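Local coordinates for protein putative peptidyl-prolyl cis-trans isomerase Cbf2 (Campylobacter jejuni, PDB 3RFW) that probably catalyses the cis-trans isomerisation of peptidyl-prolyl bonds and is a SurA-like chaperone and virulence factor, at residues A143-L148 with V202-N207. Numbering follows the deposited sequence.
Sequences AKFSEL and VILKEN
Phe-145 of helix 143-148 and Leu-204 of strand 202-207 are the closest backbone positions, their CA atoms 7.7 Å apart; the short segment axes approach to 10.2 Å and their directions differ by 140°. Phe-145 alone carries the helix side of the contact. With CG anti to the backbone N (chi1 -167°), its ring reaches the strand with one face on Leu-204 and its edge to Val-202, whose side chains both start toward the helix, while Ile-203 between them turns away. Leu-204 CB sits over the middle of one ring face, 3.8 Å from the centroid and 7° off the normal, a CH-pi contact; its CD2 lies 4.0 Å from Phe-145 CB. At the ring edge, Phe-145 CZ comes within 3.2 Å of Val-202 O, and CE1 packs on Val-202 CG1 at 3.8 Å. No hydrogen bond joins the segments; the buried ring packs on both side chains and main chain of the strand. Val-202 and Leu-204 pair through their backbones with Ile-118 and Lys-116 of strand 108-120. Helix 138-152 thus packs on the antiparallel sheet of the parvulin-type PPIase domain, Phe-145 also touching Ile-118, Ile-189 of strand 188-196 and Leu-133 of helix 123-133.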
loop_
_atom_site.group_PDB
_atom_site.type_symbol
_atom_site.label_atom_id
_atom_site.label_comp_id
_atom_site.label_asym_id
_atom_site.label_seq_id
_atom_site.Cartn_x
_atom_site.Cartn_y
_atom_site.Cartn_z
ATOM N N ALA A 143 38.078 4.457 -10.980
ATOM C CA ALA A 143 38.599 3.622 -9.877
ATOM C C ALA A 143 39.398 4.436 -8.854
ATOM O O ALA A 143 39.135 4.367 -7.645
ATOM C CB ALA A 143 39.443 2.471 -10.422
ATOM N N LYS A 144 40.355 5.219 -9.349
ATOM C CA LYS A 144 41.132 6.100 -8.496
ATOM C C LYS A 144 40.278 7.116 -7.760
ATOM O O LYS A 144 40.498 7.354 -6.582
ATOM C CB LYS A 144 42.246 6.786 -9.280
ATOM C CG LYS A 144 43.645 6.266 -8.934
ATOM N N PHE A 145 39.277 7.681 -8.432
ATOM C CA PHE A 145 38.351 8.602 -7.752
ATOM C C PHE A 145 37.693 7.959 -6.530
ATOM O O PHE A 145 37.739 8.504 -5.422
ATOM C CB PHE A 145 37.259 9.130 -8.708
ATOM C CG PHE A 145 36.469 10.307 -8.151
ATOM C CD1 PHE A 145 36.899 11.610 -8.343
ATOM C CD2 PHE A 145 35.312 10.103 -7.415
ATOM C CE1 PHE A 145 36.172 12.702 -7.820
ATOM C CE2 PHE A 145 34.581 11.181 -6.892
ATOM C CZ PHE A 145 35.013 12.474 -7.093
ATOM N N SER A 146 36.977 6.865 -6.776
ATOM C CA SER A 146 36.250 6.143 -5.735
ATOM C C SER A 146 37.163 5.735 -4.565
ATOM O O SER A 146 36.768 5.829 -3.396
ATOM C CB SER A 146 35.576 4.903 -6.325
ATOM O OG SER A 146 34.727 5.238 -7.411
ATOM N N GLU A 147 38.377 5.289 -4.884
ATOM C CA GLU A 147 39.369 4.981 -3.855
ATOM C C GLU A 147 39.740 6.214 -3.038
ATOM O O GLU A 147 39.927 6.120 -1.820
ATOM C CB GLU A 147 40.630 4.342 -4.463
ATOM N N LEU A 148 39.838 7.369 -3.691
ATOM C CA LEU A 148 40.126 8.612 -2.976
ATOM C C LEU A 148 38.946 9.053 -2.112
ATOM O O LEU A 148 39.131 9.708 -1.087
ATOM C CB LEU A 148 40.516 9.728 -3.954
ATOM C CG LEU A 148 41.940 9.692 -4.534
ATOM C CD1 LEU A 148 42.290 11.034 -5.217
ATOM C CD2 LEU A 148 42.956 9.362 -3.444
ATOM N N VAL A 202 35.078 17.792 -5.017
ATOM C CA VAL A 202 35.458 17.364 -6.348
ATOM C C VAL A 202 34.402 16.414 -6.919
ATOM O O VAL A 202 34.061 15.397 -6.303
ATOM C CB VAL A 202 36.841 16.662 -6.330
ATOM C CG1 VAL A 202 37.293 16.317 -7.747
ATOM C CG2 VAL A 202 37.887 17.545 -5.605
ATOM N N ILE A 203 33.944 16.710 -8.133
ATOM C CA ILE A 203 32.859 15.955 -8.768
ATOM C C ILE A 203 33.387 15.186 -9.979
ATOM O O ILE A 203 34.169 15.728 -10.782
ATOM C CB ILE A 203 31.767 16.896 -9.237
ATOM C CG1 ILE A 203 31.364 17.844 -8.101
ATOM C CG2 ILE A 203 30.577 16.116 -9.788
ATOM C CD1 ILE A 203 30.132 18.657 -8.413
ATOM N N LEU A 204 33.043 13.903 -10.056
ATOM C CA LEU A 204 33.241 13.140 -11.285
ATOM C C LEU A 204 31.888 12.790 -11.921
ATOM O O LEU A 204 31.065 12.128 -11.293
ATOM C CB LEU A 204 34.029 11.861 -11.010
ATOM C CG LEU A 204 34.052 10.860 -12.156
ATOM C CD1 LEU A 204 34.819 11.417 -13.369
ATOM C CD2 LEU A 204 34.638 9.551 -11.690
ATOM N N LYS A 205 31.664 13.246 -13.152
ATOM C CA LYS A 205 30.412 12.968 -13.844
ATOM C C LYS A 205 30.522 11.703 -14.674
ATOM O O LYS A 205 31.369 11.606 -15.560
ATOM C CB LYS A 205 30.008 14.144 -14.743
ATOM N N GLU A 206 29.637 10.748 -14.408
ATOM C CA GLU A 206 29.676 9.464 -15.097
ATOM C C GLU A 206 28.842 9.517 -16.386
ATOM O O GLU A 206 29.258 8.999 -17.427
ATOM C CB GLU A 206 29.168 8.355 -14.169
ATOM C CG GLU A 206 29.265 6.933 -14.749
ATOM C CD GLU A 206 28.838 5.846 -13.758
ATOM O OE1 GLU A 206 28.719 6.141 -12.545
ATOM O OE2 GLU A 206 28.629 4.693 -14.196
ATOM N N ASN A 207 27.659 10.119 -16.297
ATOM C CA ASN A 207 26.690 10.113 -17.402
ATOM C C ASN A 207 25.767 11.324 -17.300
ATOM O O ASN A 207 25.739 12.010 -16.268
ATOM C CB ASN A 207 25.856 8.820 -17.394
ATOM C CG ASN A 207 25.484 8.341 -18.800
ATOM O OD1 ASN A 207 25.519 9.108 -19.761
ATOM N ND2 ASN A 207 25.091 7.074 -18.913
#